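Local coordinates for DR2417 (Deinococcus radiodurans, PDB 4XWW), which degrades RNA from its 5' end with a two-metal active site of the metallo-beta-lactamase fold, and probably serves in rRNA maturation and mRNA decay, at residues A[21-35]-A[399-411]. Numbering follows the deposited sequence.
Sequences VIPLGGMGEIGKNIT and FLPWHGEPRHQIN. With ZN (zinc ion), chain F; nucleotides of chain C.
A single water links Thr35 to Trp402: it donates to Gly25 O at 2.7 Å, bonds Thr35 OG1, and accepts a weak bond from the indole NE1 of Trp402. It thereby bridges the two beta sheets of the metallo-beta-lactamase sandwich, the sheet holding strands 19-23 and 34-39 and the sheet holding strand 398-402. Val21 CG1 and Leu400 CD1 meet tip to tip, also joining the two sheets. A bend at chi2 (-69°) lays the thioether of Met27 across Trp402, with CE 3.8 Å from Trp402 CB and the sulfur at the edge of the five-membered ring, a Met-aromatic contact. Beside the sulfur sits the amide of Gln409, whose NE2 bonds Pro401 O almost straight (166°) and also Ala429 O, which fixes its rotation.

His403 NE2 binds zinc at 2.2 Å, alongside Asp88, His89 and a water. The amide of Asn33 runs nearly parallel to the imidazole plane (8°), ND2 lying 3.5 Å from His403 CD2 and donating to Asp88 O. Ile30 lies between His403 and the RNA: CG2 is 3.8 Å from His403 CE1, CG1 rests on Gly404 CA, and CD1 lies over a face of the base, 3.5 Å from U2 N3 of chain C. A second water joins Ile30 N to Glu405 OE2, whose other oxygen, OE1, is bonded by Asn355 and Asn359 of the second subunit.

The 26-33 loop thus borders both zinc and RNA, consistent with second-shell positioning of the zinc ligands by Asn33, and its water to Glu405 connects it to the dimer interface.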
loop_
_atom_site.group_PDB
_atom_site.type_symbol
_atom_site.label_atom_id
_atom_site.label_comp_id
_atom_site.label_asym_id
_atom_site.label_seq_id
_atom_site.Cartn_x
_atom_site.Cartn_y
_atom_site.Cartn_z
ATOM N N VAL A 21 27.822 -3.060 -20.895
ATOM C CA VAL A 21 26.906 -2.220 -20.152
ATOM C C VAL A 21 26.511 -3.030 -18.922
ATOM O O VAL A 21 25.924 -4.101 -19.053
ATOM C CB VAL A 21 25.668 -1.845 -20.975
ATOM C CG1 VAL A 21 24.739 -0.917 -20.167
ATOM C CG2 VAL A 21 26.066 -1.174 -22.263
ATOM N N ILE A 22 26.893 -2.561 -17.739
ATOM C CA ILE A 22 26.662 -3.324 -16.518
ATOM C C ILE A 22 25.823 -2.498 -15.546
ATOM O O ILE A 22 26.360 -1.705 -14.778
ATOM C CB ILE A 22 28.008 -3.734 -15.863
ATOM C CG1 ILE A 22 28.936 -4.378 -16.909
ATOM C CG2 ILE A 22 27.764 -4.657 -14.670
ATOM C CD1 ILE A 22 30.359 -4.653 -16.412
ATOM N N PRO A 23 24.494 -2.657 -15.603
ATOM C CA PRO A 23 23.629 -2.000 -14.612
ATOM C C PRO A 23 23.908 -2.538 -13.217
ATOM O O PRO A 23 23.907 -3.757 -13.042
ATOM C CB PRO A 23 22.220 -2.363 -15.072
ATOM C CG PRO A 23 22.379 -3.618 -15.850
ATOM C CD PRO A 23 23.721 -3.501 -16.532
ATOM N N LEU A 24 24.178 -1.661 -12.252
ATOM C CA LEU A 24 24.355 -2.113 -10.872
ATOM C C LEU A 24 23.131 -1.779 -10.033
ATOM O O LEU A 24 22.993 -2.251 -8.908
ATOM C CB LEU A 24 25.614 -1.507 -10.239
ATOM C CG LEU A 24 26.951 -2.007 -10.805
ATOM C CD1 LEU A 24 28.165 -1.333 -10.105
ATOM C CD2 LEU A 24 27.055 -3.549 -10.740
ATOM N N GLY A 25 22.243 -0.959 -10.583
ATOM C CA GLY A 25 21.016 -0.608 -9.893
ATOM C C GLY A 25 20.121 0.103 -10.882
ATOM O O GLY A 25 20.617 0.666 -11.850
ATOM N N GLY A 26 18.818 0.078 -10.639
ATOM C CA GLY A 26 17.861 0.770 -11.486
ATOM C C GLY A 26 17.223 -0.062 -12.587
ATOM O O GLY A 26 16.336 0.410 -13.297
ATOM N N MET A 27 17.665 -1.306 -12.724
ATOM C CA MET A 27 17.054 -2.244 -13.659
ATOM C C MET A 27 16.136 -3.198 -12.894
ATOM O O MET A 27 16.536 -3.745 -11.869
ATOM C CB MET A 27 18.121 -3.050 -14.399
ATOM C CG MET A 27 18.850 -2.296 -15.510
ATOM S SD MET A 27 17.814 -1.922 -16.927
ATOM C CE MET A 27 19.076 -1.352 -18.087
ATOM N N GLY A 28 14.918 -3.402 -13.379
ATOM C CA GLY A 28 14.004 -4.306 -12.687
ATOM C C GLY A 28 13.484 -3.721 -11.383
ATOM O O GLY A 28 12.938 -4.437 -10.520
ATOM N N GLU A 29 13.651 -2.407 -11.249
ATOM C CA GLU A 29 13.200 -1.651 -10.083
ATOM C C GLU A 29 13.116 -0.188 -10.468
ATOM O O GLU A 29 13.698 0.239 -11.475
ATOM C CB GLU A 29 14.174 -1.804 -8.917
ATOM C CG GLU A 29 15.565 -1.221 -9.244
ATOM C CD GLU A 29 16.551 -1.368 -8.106
ATOM O OE1 GLU A 29 16.117 -1.528 -6.950
ATOM O OE2 GLU A 29 17.771 -1.330 -8.372
ATOM N N ILE A 30 12.427 0.584 -9.644
ATOM C CA ILE A 30 12.480 2.017 -9.742
ATOM C C ILE A 30 13.215 2.531 -8.501
ATOM O O ILE A 30 12.674 2.524 -7.397
ATOM C CB ILE A 30 11.090 2.615 -9.858
ATOM C CG1 ILE A 30 10.437 2.106 -11.150
ATOM C CG2 ILE A 30 11.180 4.141 -9.832
ATOM C CD1 ILE A 30 9.055 2.616 -11.399
ATOM N N GLY A 31 14.465 2.949 -8.695
ATOM C CA GLY A 31 15.316 3.375 -7.601
ATOM C C GLY A 31 16.768 2.943 -7.734
ATOM O O GLY A 31 17.108 2.059 -8.543
ATOM N N LYS A 32 17.602 3.572 -6.902
ATOM C CA LYS A 32 19.068 3.420 -6.841
ATOM C C LYS A 32 19.736 3.158 -8.186
ATOM O O LYS A 32 20.493 2.203 -8.352
ATOM C CB LYS A 32 19.480 2.327 -5.823
ATOM C CG LYS A 32 18.937 0.909 -6.029
ATOM C CD LYS A 32 19.377 0.015 -4.827
ATOM C CE LYS A 32 18.673 -1.351 -4.801
ATOM N NZ LYS A 32 19.038 -2.169 -6.003
ATOM N N ASN A 33 19.484 4.061 -9.126
ATOM C CA ASN A 33 20.065 3.975 -10.451
ATOM C C ASN A 33 21.576 4.120 -10.433
ATOM O O ASN A 33 22.118 5.047 -9.814
ATOM C CB ASN A 33 19.424 5.039 -11.334
ATOM C CG ASN A 33 17.950 4.760 -11.568
ATOM O OD1 ASN A 33 17.617 3.890 -12.339
ATOM N ND2 ASN A 33 17.080 5.467 -10.875
ATOM N N ILE A 34 22.258 3.201 -11.118
ATOM C CA ILE A 34 23.692 3.283 -11.318
ATOM C C ILE A 34 24.081 2.303 -12.425
ATOM O O ILE A 34 23.789 1.100 -12.360
ATOM C CB ILE A 34 24.502 3.009 -10.020
ATOM C CG1 ILE A 34 26.002 2.932 -10.351
ATOM C CG2 ILE A 34 24.005 1.738 -9.296
ATOM C CD1 ILE A 34 26.925 3.015 -9.135
ATOM N N THR A 35 24.728 2.842 -13.454
ATOM C CA THR A 35 25.072 2.067 -14.636
ATOM C C THR A 35 26.553 2.230 -14.960
ATOM O O THR A 35 27.086 3.351 -15.018
ATOM C CB THR A 35 24.227 2.494 -15.845
ATOM O OG1 THR A 35 22.843 2.455 -15.483
ATOM C CG2 THR A 35 24.466 1.565 -17.029
ATOM N N PHE A 399 18.039 -2.355 -27.888
ATOM C CA PHE A 399 17.226 -1.592 -26.958
ATOM C C PHE A 399 17.248 -2.205 -25.555
ATOM O O PHE A 399 17.020 -3.412 -25.387
ATOM C CB PHE A 399 15.801 -1.495 -27.526
ATOM C CG PHE A 399 14.812 -0.776 -26.646
ATOM C CD1 PHE A 399 15.162 0.369 -25.949
ATOM C CD2 PHE A 399 13.510 -1.236 -26.566
ATOM C CE1 PHE A 399 14.219 1.023 -25.149
ATOM C CE2 PHE A 399 12.566 -0.593 -25.786
ATOM C CZ PHE A 399 12.919 0.534 -25.068
ATOM N N LEU A 400 17.540 -1.358 -24.560
ATOM C CA LEU A 400 17.511 -1.723 -23.146
ATOM C C LEU A 400 16.506 -0.872 -22.391
ATOM O O LEU A 400 16.839 0.214 -21.920
ATOM C CB LEU A 400 18.880 -1.538 -22.483
ATOM C CG LEU A 400 19.969 -2.596 -22.589
ATOM C CD1 LEU A 400 21.189 -2.126 -21.797
ATOM C CD2 LEU A 400 19.471 -3.923 -22.043
ATOM N N PRO A 401 15.270 -1.363 -22.257
ATOM C CA PRO A 401 14.309 -0.622 -21.432
ATOM C C PRO A 401 14.770 -0.624 -19.975
ATOM O O PRO A 401 15.162 -1.670 -19.439
ATOM C CB PRO A 401 13.000 -1.393 -21.635
ATOM C CG PRO A 401 13.429 -2.748 -22.165
ATOM C CD PRO A 401 14.652 -2.486 -22.976
ATOM N N TRP A 402 14.696 0.541 -19.340
ATOM C CA TRP A 402 15.417 0.815 -18.105
ATOM C C TRP A 402 14.512 1.601 -17.138
ATOM O O TRP A 402 13.420 2.009 -17.536
ATOM C CB TRP A 402 16.733 1.558 -18.475
ATOM C CG TRP A 402 17.342 2.385 -17.395
ATOM C CD1 TRP A 402 18.208 1.959 -16.423
ATOM C CD2 TRP A 402 17.159 3.784 -17.188
ATOM N NE1 TRP A 402 18.541 3.003 -15.602
ATOM C CE2 TRP A 402 17.910 4.138 -16.050
ATOM C CE3 TRP A 402 16.431 4.779 -17.856
ATOM C CZ2 TRP A 402 17.964 5.448 -15.560
ATOM C CZ3 TRP A 402 16.461 6.090 -17.352
ATOM C CH2 TRP A 402 17.224 6.401 -16.213
ATOM N N HIS A 403 14.935 1.793 -15.885
ATOM C CA HIS A 403 14.175 2.596 -14.913
ATOM C C HIS A 403 12.723 2.094 -14.805
ATOM O O HIS A 403 11.750 2.840 -14.997
ATOM C CB HIS A 403 14.213 4.099 -15.299
ATOM C CG HIS A 403 13.931 5.045 -14.164
ATOM N ND1 HIS A 403 12.652 5.261 -13.689
ATOM C CD2 HIS A 403 14.734 5.878 -13.460
ATOM C CE1 HIS A 403 12.686 6.163 -12.725
ATOM N NE2 HIS A 403 13.934 6.548 -12.555
ATOM N N GLY A 404 12.593 0.803 -14.516
ATOM C CA GLY A 404 11.285 0.200 -14.373
ATOM C C GLY A 404 11.412 -1.175 -13.776
ATOM O O GLY A 404 12.449 -1.814 -13.900
ATOM N N GLU A 405 10.339 -1.626 -13.132
ATOM C CA GLU A 405 10.233 -3.013 -12.693
ATOM C C GLU A 405 10.022 -3.865 -13.941
ATOM O O GLU A 405 9.727 -3.325 -14.990
ATOM C CB GLU A 405 9.084 -3.156 -11.704
ATOM C CG GLU A 405 9.340 -2.375 -10.420
ATOM C CD GLU A 405 8.116 -2.259 -9.528
ATOM O OE1 GLU A 405 7.000 -2.578 -9.985
ATOM O OE2 GLU A 405 8.291 -1.849 -8.363
ATOM N N PRO A 406 10.142 -5.197 -13.834
ATOM C CA PRO A 406 9.964 -5.991 -15.057
ATOM C C PRO A 406 8.649 -5.694 -15.799
ATOM O O PRO A 406 8.673 -5.648 -17.040
ATOM C CB PRO A 406 10.025 -7.428 -14.531
ATOM C CG PRO A 406 11.018 -7.311 -13.354
ATOM C CD PRO A 406 10.535 -6.039 -12.688
ATOM N N ARG A 407 7.552 -5.424 -15.089
ATOM C CA ARG A 407 6.309 -5.128 -15.796
ATOM C C ARG A 407 6.470 -3.896 -16.712
ATOM O O ARG A 407 5.976 -3.869 -17.843
ATOM C CB ARG A 407 5.130 -4.917 -14.813
ATOM C CG ARG A 407 5.360 -3.842 -13.762
ATOM C CD ARG A 407 4.251 -3.811 -12.744
ATOM N NE ARG A 407 2.998 -3.398 -13.368
ATOM C CZ ARG A 407 1.826 -3.386 -12.745
ATOM N NH1 ARG A 407 1.742 -3.753 -11.473
ATOM N NH2 ARG A 407 0.731 -3.012 -13.401
ATOM N N HIS A 408 7.172 -2.882 -16.226
ATOM C CA HIS A 408 7.400 -1.663 -16.988
ATOM C C HIS A 408 8.343 -1.895 -18.157
ATOM O O HIS A 408 8.092 -1.455 -19.278
ATOM C CB HIS A 408 7.971 -0.582 -16.069
ATOM C CG HIS A 408 7.124 -0.358 -14.859
ATOM N ND1 HIS A 408 7.631 -0.445 -13.580
ATOM C CD2 HIS A 408 5.803 -0.115 -14.734
ATOM C CE1 HIS A 408 6.653 -0.230 -12.716
ATOM N NE2 HIS A 408 5.531 -0.036 -13.381
ATOM N N GLN A 409 9.441 -2.575 -17.875
ATOM C CA GLN A 409 10.426 -2.875 -18.917
ATOM C C GLN A 409 9.841 -3.694 -20.054
ATOM O O GLN A 409 10.100 -3.427 -21.231
ATOM C CB GLN A 409 11.592 -3.643 -18.331
ATOM C CG GLN A 409 12.516 -2.865 -17.411
ATOM C CD GLN A 409 13.505 -3.812 -16.754
ATOM O OE1 GLN A 409 13.126 -4.659 -15.935
ATOM N NE2 GLN A 409 14.760 -3.708 -17.140
ATOM N N ILE A 410 9.055 -4.709 -19.691
ATOM C CA ILE A 410 8.534 -5.640 -20.689
ATOM C C ILE A 410 7.471 -4.940 -21.531
ATOM O O ILE A 410 7.399 -5.120 -22.753
ATOM C CB ILE A 410 7.996 -6.916 -20.010
ATOM C CG1 ILE A 410 9.180 -7.723 -19.468
ATOM C CG2 ILE A 410 7.174 -7.740 -20.984
ATOM C CD1 ILE A 410 8.788 -8.916 -18.615
ATOM N N ASN A 411 6.682 -4.085 -20.895
ATOM C CA ASN A 411 5.712 -3.311 -21.652
ATOM C C ASN A 411 6.351 -2.273 -22.564
ATOM O O ASN A 411 5.820 -1.984 -23.625
ATOM C CB ASN A 411 4.701 -2.668 -20.713
ATOM C CG ASN A 411 3.590 -3.611 -20.394
ATOM O OD1 ASN A 411 2.748 -3.881 -21.246
ATOM N ND2 ASN A 411 3.612 -4.181 -19.195
HETATM ZN ZN ZN F . 14.715 8.276 -11.498
ATOM P P U C 2 5.478 10.866 -11.057
ATOM O OP1 U C 2 6.375 12.043 -11.048
ATOM O OP2 U C 2 5.157 10.197 -12.337
ATOM O "O5'" U C 2 6.060 9.735 -10.097
ATOM C "C5'" U C 2 6.532 10.041 -8.775
ATOM C "C4'" U C 2 7.731 9.187 -8.434
ATOM O "O4'" U C 2 7.309 7.816 -8.182
ATOM C "C3'" U C 2 8.814 9.103 -9.508
ATOM O "O3'" U C 2 10.084 9.151 -8.877
ATOM C "C2'" U C 2 8.613 7.709 -10.093
ATOM O "O2'" U C 2 9.790 7.173 -10.658
ATOM C "C1'" U C 2 8.184 6.937 -8.850
ATOM N N1 U C 2 7.470 5.685 -9.132
ATOM C C2 U C 2 7.787 4.580 -8.365
ATOM O O2 U C 2 8.618 4.609 -7.475
ATOM N N3 U C 2 7.091 3.441 -8.683
ATOM C C4 U C 2 6.136 3.291 -9.664
ATOM O O4 U C 2 5.598 2.194 -9.824
ATOM C C5 U C 2 5.868 4.477 -10.417
ATOM C C6 U C 2 6.528 5.607 -10.132
HETATM O O HOH W 1 20.845 0.945 -14.563
HETATM O O HOH W 2 10.811 -0.770 -7.605
HETATM O O HOH W 3 13.670 9.941 -11.975
#